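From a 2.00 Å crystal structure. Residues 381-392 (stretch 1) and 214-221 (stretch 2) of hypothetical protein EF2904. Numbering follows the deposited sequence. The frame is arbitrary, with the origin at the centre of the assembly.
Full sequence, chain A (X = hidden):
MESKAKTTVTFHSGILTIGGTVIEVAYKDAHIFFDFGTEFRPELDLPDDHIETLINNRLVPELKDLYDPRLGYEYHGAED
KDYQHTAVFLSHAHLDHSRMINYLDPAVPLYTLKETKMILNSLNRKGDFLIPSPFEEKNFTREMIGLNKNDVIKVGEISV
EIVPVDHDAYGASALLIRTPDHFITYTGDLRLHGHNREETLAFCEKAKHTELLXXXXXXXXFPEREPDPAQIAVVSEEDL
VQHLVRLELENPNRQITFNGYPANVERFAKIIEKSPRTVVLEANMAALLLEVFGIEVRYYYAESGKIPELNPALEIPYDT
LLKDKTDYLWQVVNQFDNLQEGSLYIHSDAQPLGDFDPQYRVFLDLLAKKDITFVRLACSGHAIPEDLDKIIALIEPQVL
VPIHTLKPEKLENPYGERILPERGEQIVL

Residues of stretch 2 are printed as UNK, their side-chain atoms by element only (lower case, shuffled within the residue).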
# COMPACT_ATOMS: atom_id res chain seq x y z
N GLY A 381 3.68 8.30 1.38
CA GLY A 381 2.87 7.90 0.25
C GLY A 381 1.55 8.67 0.11
O GLY A 381 0.87 8.52 -0.91
N HIS A 382 1.19 9.47 1.12
CA HIS A 382 -0.14 10.13 1.18
C HIS A 382 -0.10 11.61 0.87
O HIS A 382 0.90 12.29 1.15
CB HIS A 382 -0.81 9.90 2.53
CG HIS A 382 -1.12 8.46 2.80
ND1 HIS A 382 -2.23 7.84 2.28
CD2 HIS A 382 -0.45 7.51 3.50
CE1 HIS A 382 -2.23 6.57 2.65
NE2 HIS A 382 -1.17 6.35 3.41
N ALA A 383 -1.17 12.10 0.24
CA ALA A 383 -1.27 13.51 -0.14
C ALA A 383 -1.13 14.34 1.11
O ALA A 383 -1.76 14.04 2.12
CB ALA A 383 -2.61 13.78 -0.80
N ILE A 384 -0.28 15.36 1.08
CA ILE A 384 -0.17 16.26 2.23
C ILE A 384 -1.51 17.04 2.39
O ILE A 384 -2.29 17.11 1.44
CB ILE A 384 1.06 17.19 2.12
CG1 ILE A 384 0.86 18.18 0.97
CG2 ILE A 384 2.33 16.36 1.93
CD1 ILE A 384 2.04 19.20 0.78
N PRO A 385 -1.81 17.58 3.60
CA PRO A 385 -3.15 18.21 3.76
C PRO A 385 -3.50 19.19 2.63
O PRO A 385 -4.59 19.10 2.06
CB PRO A 385 -3.04 18.90 5.12
CG PRO A 385 -2.07 18.04 5.89
CD PRO A 385 -1.03 17.64 4.85
N GLU A 386 -2.57 20.08 2.29
CA GLU A 386 -2.71 20.99 1.14
C GLU A 386 -3.12 20.29 -0.15
O GLU A 386 -3.95 20.82 -0.92
CB GLU A 386 -1.37 21.69 0.89
CG GLU A 386 -1.47 23.12 0.47
CD GLU A 386 -0.22 23.90 0.85
OE1 GLU A 386 0.86 23.68 0.24
OE2 GLU A 386 -0.30 24.74 1.79
N ASP A 387 -2.52 19.13 -0.42
CA ASP A 387 -2.74 18.46 -1.70
C ASP A 387 -4.07 17.75 -1.72
O ASP A 387 -4.65 17.58 -2.77
CB ASP A 387 -1.57 17.52 -2.04
CG ASP A 387 -0.29 18.30 -2.40
OD1 ASP A 387 -0.41 19.53 -2.58
OD2 ASP A 387 0.81 17.71 -2.50
N LEU A 388 -4.56 17.36 -0.55
CA LEU A 388 -5.90 16.79 -0.43
C LEU A 388 -6.94 17.82 -0.88
O LEU A 388 -7.78 17.50 -1.69
CB LEU A 388 -6.16 16.36 1.01
CG LEU A 388 -5.46 15.10 1.52
CD1 LEU A 388 -5.62 14.94 3.02
CD2 LEU A 388 -5.95 13.84 0.79
N ASP A 389 -6.84 19.05 -0.38
CA ASP A 389 -7.67 20.18 -0.85
C ASP A 389 -7.51 20.46 -2.34
O ASP A 389 -8.48 20.77 -3.02
CB ASP A 389 -7.37 21.45 -0.06
CG ASP A 389 -7.73 21.33 1.41
OD1 ASP A 389 -8.72 20.65 1.74
OD2 ASP A 389 -7.02 21.94 2.25
N LYS A 390 -6.28 20.35 -2.87
CA LYS A 390 -6.09 20.57 -4.29
C LYS A 390 -6.77 19.49 -5.12
O LYS A 390 -7.31 19.78 -6.18
CB LYS A 390 -4.61 20.68 -4.66
CG LYS A 390 -3.98 22.02 -4.34
CD LYS A 390 -2.46 21.94 -4.17
CE LYS A 390 -1.94 23.25 -3.55
NZ LYS A 390 -0.45 23.28 -3.29
N ILE A 391 -6.76 18.26 -4.63
CA ILE A 391 -7.37 17.15 -5.38
C ILE A 391 -8.88 17.40 -5.47
O ILE A 391 -9.45 17.30 -6.53
CB ILE A 391 -7.05 15.77 -4.75
CG1 ILE A 391 -5.57 15.42 -5.04
CG2 ILE A 391 -8.00 14.69 -5.28
CD1 ILE A 391 -4.97 14.29 -4.15
N ILE A 392 -9.48 17.75 -4.34
CA ILE A 392 -10.92 18.07 -4.28
C ILE A 392 -11.24 19.26 -5.20
O ILE A 392 -12.21 19.21 -5.94
CB ILE A 392 -11.37 18.38 -2.84
CG1 ILE A 392 -11.19 17.13 -1.95
CG2 ILE A 392 -12.85 18.90 -2.79
CD1 ILE A 392 -11.10 17.40 -0.48
N UNK A 214 -15.36 9.13 -2.83
CA UNK A 214 -14.92 8.41 -1.65
C UNK A 214 -13.40 8.54 -1.54
O UNK A 214 -12.67 7.88 -2.27
c UNK A 214 -17.17 5.25 -3.94
c UNK A 214 -16.93 6.77 -1.66
s UNK A 214 -17.62 5.19 -2.22
c UNK A 214 -15.38 6.93 -1.70
N UNK A 215 -12.94 9.41 -0.65
CA UNK A 215 -11.55 9.87 -0.62
C UNK A 215 -10.84 9.70 0.72
O UNK A 215 -11.38 10.06 1.78
s UNK A 215 -10.15 13.61 -1.82
c UNK A 215 -11.48 11.34 -1.07
c UNK A 215 -10.10 12.02 -0.96
c UNK A 215 -8.47 14.18 -1.56
N UNK A 216 -9.61 9.18 0.67
CA UNK A 216 -8.75 9.06 1.83
C UNK A 216 -8.44 10.40 2.51
O UNK A 216 -8.47 11.47 1.88
o UNK A 216 -4.24 8.69 0.43
c UNK A 216 -5.14 9.29 1.04
o UNK A 216 -4.92 10.01 2.05
c UNK A 216 -6.56 9.16 0.53
c UNK A 216 -7.43 8.35 1.46
N UNK A 217 -8.17 10.32 3.81
CA UNK A 217 -7.79 11.48 4.61
C UNK A 217 -6.72 11.11 5.62
O UNK A 217 -6.82 11.45 6.80
N UNK A 218 -5.69 10.43 5.15
CA UNK A 218 -4.65 9.92 6.05
C UNK A 218 -3.83 11.06 6.68
O UNK A 218 -3.72 11.14 7.92
c UNK A 218 -2.61 8.45 6.26
c UNK A 218 -4.59 7.66 4.94
c UNK A 218 -3.76 8.87 5.36
N UNK A 219 -3.28 11.95 5.85
CA UNK A 219 -2.34 12.94 6.36
C UNK A 219 -2.96 13.90 7.39
O UNK A 219 -2.27 14.36 8.30
o UNK A 219 -2.62 14.58 4.61
c UNK A 219 -1.68 13.73 5.24
N UNK A 220 -4.24 14.21 7.24
CA UNK A 220 -4.94 15.08 8.22
C UNK A 220 -5.31 14.35 9.53
O UNK A 220 -5.82 14.98 10.46
c UNK A 220 -7.07 14.62 6.97
c UNK A 220 -5.86 16.83 6.66
c UNK A 220 -6.21 15.70 7.62
c UNK A 220 -8.48 15.03 6.70
N UNK A 221 -5.07 13.05 9.61
CA UNK A 221 -5.42 12.28 10.80
C UNK A 221 -4.46 12.48 11.96
O UNK A 221 -4.77 12.14 13.09
c UNK A 221 -5.47 10.78 10.47
o UNK A 221 -6.51 10.51 9.57
O HOH W 1 -3.43 12.07 2.87

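Position 214 carries four side-chain atoms in an unbranched chain: two carbons, a sulfur and a last carbon. A thioether ending in methyl is methionine, and Met 214 is buried without reaching stretch 1.

Position 215 repeats the pattern of two carbons, sulfur and carbon, but its CA-to-CB bond points toward the helix. The terminal carbon lies 3.4 Å from Leu 388 O and 3.5 Å from Leu 388 CD2, and the sulfur 3.7 Å from Ile 392 CG1. This is Met 215, with all three chi angles t, so the extended chain carries its CE to Leu 388 and within 3.8 Å of Ile 391 CG2.

At position 216 three carbons run in a row, the third bearing two oxygens, one of them 2.9 Å from His 382 ND1. A carboxylate on a two-carbon stem is glutamate. His 382 ND1 donates to Glu 216 OE1, nearly straight at 166°, with the oxygen near the ring plane. The other oxygen turns back on its own loop, where the backbone N of position 218 donates to Glu 216 OE2 at 3.2 Å.

Position 217 has no side-chain atoms, so it is glycine. An ideal CB on Gly 217 would point away from the helix and be crowded by the side chain at position 220.

At position 218, one carbon carries two more, and this CB sits 3.7 Å from the centroid of the His 382 ring, over its face. The compact fork is valine, and Val 218 makes a CH-pi contact there.

Position 219 shows one carbon and one oxygen, the oxygen 2.7 Å from Ala 383 O: serine. Ser 219 OG donates to that carbonyl, just before the helix. Ser 219 OG also lies 3.3 Å from Pro 385 N, but this is not a hydrogen bond, since that nitrogen has no hydrogen to share.

Position 220 has four carbons, forked at the first with one arm two carbons long; the short arm packs against Pro 385 and Leu 388. This is isoleucine, with Ile 220 CG2 3.8 Å from Pro 385 CB and 4.1 Å from Leu 388 CD1. Ile 220 CD1 would lie 3.3 Å from an ideal CB on Gly 217.

Position 221 again has one carbon and one oxygen, and neither touches stretch 1: serine. Ser 221 OG donates to Gly 217 O at 2.9 Å.

The contact works by pairing directed polar bonds with apolar packing. Glu 216 and Val 218 hold His 382 by edge and face, while Ser 219 bonds the chain entering the helix. Water 1 ties these parts together, donating to Glu 216 OE2 and Ala 383 O and accepting from Ser 219 N. Along the helix, Leu 388 packs against both Met 215 and Ile 220.

Stretch 2, residues 214-221: MMEGVSIS
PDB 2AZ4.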